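Local coordinates for protein LbaCas13a H328A (C2c2) (Lachnospiraceae bacterium NK4A179, PDB 5WLH) that binds CRISPR guide RNA and, as a Cas13a nuclease, probably processes its precursor and cleaves target RNA under its direction, at residues L1108-G1120 and R1355-L1367. Numbering follows the deposited sequence.
Sequences LMDYSEIADELQG and RDKRYLQSIIRLL
Y1111 lays its ring across helix 1357-1367: S1362 CB sits over one face, 3.7 Å from the ring centroid in a CH-pi contact, while I1363 CD1 meets the edge. With CG beside the backbone N (chi1 -59°), the Y1111 ring reaches past Y1359, and its OH ends 3.3 Å from Y1359 CA. The two tyrosines slide by in opposite directions, ring planes 44° apart. On Y1359, Y1111 CE1 covers the rim of one face and R1355 CD the centre of the other, contacts that probably limit its rotation; its OH gives a weak hydrogen bond to D1110 OD2 (2.9 Å). Water 1 donates to D1110 OD1 and weakly accepts from R1355 NH2; R1355 NH1 pairs with a phosphate of the bound RNA. The helices, probably in the C-terminal HEPN nuclease domain, run in the same sense, crossing at -34°; helix 1357-1368 follows the last strand of a four-stranded antiparallel sheet. L1366 is a knob among Y1111, I1114, A1115 and L1118, its CD2 tight against L1118 CD1 at 3.4 Å. Cutting Y1111 back to an alanine is likely to open a gap over S1362 CB and leave the Y1359 ring freer to turn. I1114 CD1 touches I1363 CD1 at 3.6 Å.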
# COMPACT_ATOMS: atom_id res chain seq x y z
N LEU A 1108 23.53 4.45 9.45
CA LEU A 1108 22.72 5.56 9.97
C LEU A 1108 21.67 6.00 8.96
O LEU A 1108 20.50 6.20 9.31
CB LEU A 1108 23.63 6.75 10.30
CG LEU A 1108 24.30 6.89 11.66
CD1 LEU A 1108 24.90 8.28 11.75
CD2 LEU A 1108 23.30 6.66 12.79
N MET A 1109 22.09 6.21 7.71
CA MET A 1109 21.16 6.58 6.65
C MET A 1109 20.08 5.52 6.49
O MET A 1109 18.91 5.85 6.29
CB MET A 1109 21.90 6.77 5.33
CG MET A 1109 23.03 7.76 5.42
SD MET A 1109 22.39 9.36 5.92
CE MET A 1109 21.40 9.76 4.49
N ASP A 1110 20.48 4.25 6.56
CA ASP A 1110 19.53 3.14 6.47
C ASP A 1110 18.49 3.23 7.57
O ASP A 1110 17.29 3.18 7.30
CB ASP A 1110 20.28 1.81 6.54
CG ASP A 1110 19.57 0.68 5.82
OD1 ASP A 1110 18.45 0.89 5.31
OD2 ASP A 1110 20.13 -0.43 5.78
N TYR A 1111 18.93 3.39 8.83
CA TYR A 1111 17.96 3.47 9.91
C TYR A 1111 17.06 4.70 9.76
O TYR A 1111 15.86 4.63 10.06
CB TYR A 1111 18.67 3.51 11.26
CG TYR A 1111 19.53 2.30 11.49
CD1 TYR A 1111 19.05 1.03 11.19
CD2 TYR A 1111 20.83 2.42 11.95
CE1 TYR A 1111 19.84 -0.09 11.38
CE2 TYR A 1111 21.63 1.31 12.14
CZ TYR A 1111 21.13 0.06 11.86
OH TYR A 1111 21.93 -1.04 12.05
N SER A 1112 17.61 5.82 9.30
CA SER A 1112 16.78 7.02 9.12
C SER A 1112 15.71 6.78 8.07
O SER A 1112 14.55 7.19 8.25
CB SER A 1112 17.64 8.22 8.72
OG SER A 1112 18.65 8.43 9.67
N GLU A 1113 16.08 6.13 6.97
CA GLU A 1113 15.11 5.83 5.93
C GLU A 1113 14.04 4.88 6.44
O GLU A 1113 12.87 5.00 6.07
CB GLU A 1113 15.80 5.22 4.71
CG GLU A 1113 16.33 6.23 3.73
CD GLU A 1113 16.87 5.58 2.48
OE1 GLU A 1113 16.10 4.85 1.82
OE2 GLU A 1113 18.06 5.78 2.18
N ILE A 1114 14.43 3.88 7.25
CA ILE A 1114 13.43 2.95 7.76
C ILE A 1114 12.45 3.68 8.66
O ILE A 1114 11.24 3.48 8.56
CB ILE A 1114 14.09 1.76 8.48
CG1 ILE A 1114 14.77 0.85 7.46
CG2 ILE A 1114 13.04 0.96 9.24
CD1 ILE A 1114 15.77 -0.16 8.06
N ALA A 1115 12.97 4.55 9.52
CA ALA A 1115 12.10 5.37 10.36
C ALA A 1115 11.22 6.27 9.51
O ALA A 1115 10.02 6.41 9.78
CB ALA A 1115 12.95 6.20 11.33
N ASP A 1116 11.79 6.89 8.49
CA ASP A 1116 10.97 7.69 7.57
C ASP A 1116 9.89 6.84 6.92
O ASP A 1116 8.78 7.33 6.66
CB ASP A 1116 11.83 8.32 6.48
CG ASP A 1116 12.67 9.46 6.99
OD1 ASP A 1116 12.38 9.98 8.09
OD2 ASP A 1116 13.63 9.83 6.27
N GLU A 1117 10.20 5.59 6.57
CA GLU A 1117 9.17 4.76 5.96
C GLU A 1117 8.10 4.36 6.97
O GLU A 1117 6.91 4.29 6.63
CB GLU A 1117 9.77 3.52 5.31
CG GLU A 1117 10.61 3.83 4.10
CD GLU A 1117 11.40 2.63 3.63
OE1 GLU A 1117 11.09 1.50 4.07
OE2 GLU A 1117 12.33 2.82 2.81
N LEU A 1118 8.51 4.04 8.20
CA LEU A 1118 7.50 3.76 9.22
C LEU A 1118 6.65 4.98 9.51
O LEU A 1118 5.42 4.87 9.66
CB LEU A 1118 8.17 3.29 10.51
CG LEU A 1118 8.91 1.96 10.35
CD1 LEU A 1118 9.75 1.71 11.59
CD2 LEU A 1118 7.92 0.83 10.12
N GLN A 1119 7.28 6.16 9.59
CA GLN A 1119 6.54 7.37 9.90
C GLN A 1119 5.69 7.78 8.71
O GLN A 1119 4.55 8.22 8.87
CB GLN A 1119 7.52 8.49 10.25
CG GLN A 1119 6.89 9.88 10.38
CD GLN A 1119 6.10 10.06 11.65
OE1 GLN A 1119 5.75 9.09 12.32
NE2 GLN A 1119 5.79 11.30 11.98
N GLY A 1120 6.25 7.62 7.51
CA GLY A 1120 5.50 7.95 6.31
C GLY A 1120 4.26 7.09 6.15
O GLY A 1120 3.22 7.57 5.73
N ARG A 1355 21.53 -9.32 6.92
CA ARG A 1355 21.71 -8.37 8.00
C ARG A 1355 22.29 -9.08 9.20
O ARG A 1355 21.77 -10.11 9.63
CB ARG A 1355 20.37 -7.72 8.39
CG ARG A 1355 19.69 -7.02 7.23
CD ARG A 1355 20.59 -5.91 6.73
NE ARG A 1355 19.92 -5.04 5.76
CZ ARG A 1355 20.19 -5.04 4.45
NH1 ARG A 1355 21.11 -5.86 3.95
NH2 ARG A 1355 19.54 -4.21 3.65
N ASP A 1356 23.34 -8.50 9.78
CA ASP A 1356 24.02 -9.14 10.89
C ASP A 1356 23.31 -8.80 12.20
O ASP A 1356 22.36 -8.02 12.24
CB ASP A 1356 25.50 -8.73 10.92
CG ASP A 1356 25.70 -7.21 10.88
OD1 ASP A 1356 24.89 -6.47 11.45
OD2 ASP A 1356 26.69 -6.77 10.26
N LYS A 1357 23.79 -9.40 13.30
CA LYS A 1357 23.13 -9.20 14.59
C LYS A 1357 23.15 -7.74 15.00
O LYS A 1357 22.18 -7.24 15.59
CB LYS A 1357 23.79 -10.07 15.67
CG LYS A 1357 23.18 -9.87 17.06
CD LYS A 1357 23.73 -10.86 18.11
CE LYS A 1357 23.01 -10.65 19.45
NZ LYS A 1357 23.51 -11.55 20.54
N ARG A 1358 24.23 -7.03 14.70
CA ARG A 1358 24.32 -5.63 15.10
C ARG A 1358 23.26 -4.78 14.39
O ARG A 1358 22.62 -3.91 15.01
CB ARG A 1358 25.72 -5.10 14.79
CG ARG A 1358 25.90 -3.61 14.94
CD ARG A 1358 27.36 -3.31 14.69
NE ARG A 1358 27.70 -1.92 14.94
CZ ARG A 1358 28.95 -1.51 15.13
NH1 ARG A 1358 29.93 -2.39 15.12
NH2 ARG A 1358 29.21 -0.23 15.34
N TYR A 1359 23.06 -5.02 13.10
CA TYR A 1359 22.00 -4.33 12.37
C TYR A 1359 20.63 -4.66 12.97
O TYR A 1359 19.82 -3.76 13.24
CB TYR A 1359 22.06 -4.74 10.90
CG TYR A 1359 21.07 -4.04 9.99
CD1 TYR A 1359 19.75 -4.46 9.90
CD2 TYR A 1359 21.47 -2.97 9.20
CE1 TYR A 1359 18.84 -3.81 9.05
CE2 TYR A 1359 20.59 -2.33 8.35
CZ TYR A 1359 19.28 -2.74 8.29
OH TYR A 1359 18.41 -2.09 7.44
N LEU A 1360 20.37 -5.95 13.19
CA LEU A 1360 19.08 -6.37 13.73
C LEU A 1360 18.83 -5.77 15.10
O LEU A 1360 17.68 -5.48 15.45
CB LEU A 1360 19.01 -7.89 13.78
CG LEU A 1360 19.11 -8.62 12.45
CD1 LEU A 1360 19.12 -10.12 12.64
CD2 LEU A 1360 17.95 -8.20 11.52
N GLN A 1361 19.89 -5.58 15.89
CA GLN A 1361 19.72 -4.92 17.18
C GLN A 1361 19.19 -3.50 17.02
O GLN A 1361 18.33 -3.07 17.79
CB GLN A 1361 21.05 -4.89 17.94
CG GLN A 1361 21.32 -6.13 18.77
CD GLN A 1361 22.76 -6.19 19.25
OE1 GLN A 1361 23.22 -7.23 19.72
NE2 GLN A 1361 23.47 -5.09 19.12
N SER A 1362 19.72 -2.76 16.05
CA SER A 1362 19.24 -1.39 15.87
C SER A 1362 17.81 -1.36 15.36
O SER A 1362 17.05 -0.43 15.69
CB SER A 1362 20.17 -0.63 14.93
OG SER A 1362 21.32 -0.17 15.64
N ILE A 1363 17.42 -2.35 14.56
CA ILE A 1363 16.03 -2.46 14.13
C ILE A 1363 15.13 -2.71 15.33
O ILE A 1363 14.07 -2.11 15.46
CB ILE A 1363 15.88 -3.56 13.07
CG1 ILE A 1363 16.71 -3.23 11.82
CG2 ILE A 1363 14.41 -3.78 12.74
CD1 ILE A 1363 16.36 -1.86 11.19
N ILE A 1364 15.54 -3.62 16.23
CA ILE A 1364 14.74 -3.85 17.43
C ILE A 1364 14.66 -2.59 18.28
O ILE A 1364 13.59 -2.24 18.80
CB ILE A 1364 15.30 -5.05 18.22
CG1 ILE A 1364 14.94 -6.35 17.50
CG2 ILE A 1364 14.78 -5.05 19.64
CD1 ILE A 1364 15.81 -7.56 17.96
N ARG A 1365 15.77 -1.88 18.44
CA ARG A 1365 15.73 -0.64 19.22
C ARG A 1365 14.83 0.39 18.55
O ARG A 1365 14.10 1.12 19.22
CB ARG A 1365 17.14 -0.09 19.37
CG ARG A 1365 18.08 -0.99 20.17
CD ARG A 1365 19.03 -0.10 20.93
NE ARG A 1365 20.35 -0.07 20.34
CZ ARG A 1365 21.28 0.83 20.62
NH1 ARG A 1365 21.05 1.81 21.49
NH2 ARG A 1365 22.46 0.74 20.03
N LEU A 1366 14.91 0.47 17.23
CA LEU A 1366 14.02 1.35 16.48
C LEU A 1366 12.56 1.04 16.78
O LEU A 1366 11.74 1.94 16.97
CB LEU A 1366 14.34 1.20 14.99
CG LEU A 1366 13.47 1.79 13.90
CD1 LEU A 1366 14.35 2.07 12.69
CD2 LEU A 1366 12.37 0.82 13.55
N LEU A 1367 12.21 -0.25 16.79
CA LEU A 1367 10.81 -0.62 16.97
C LEU A 1367 10.35 -0.41 18.40
O LEU A 1367 9.19 -0.05 18.64
CB LEU A 1367 10.60 -2.07 16.58
CG LEU A 1367 10.74 -2.33 15.08
CD1 LEU A 1367 10.82 -3.83 14.84
CD2 LEU A 1367 9.53 -1.73 14.37
O HOH W 1 17.79 -1.42 4.01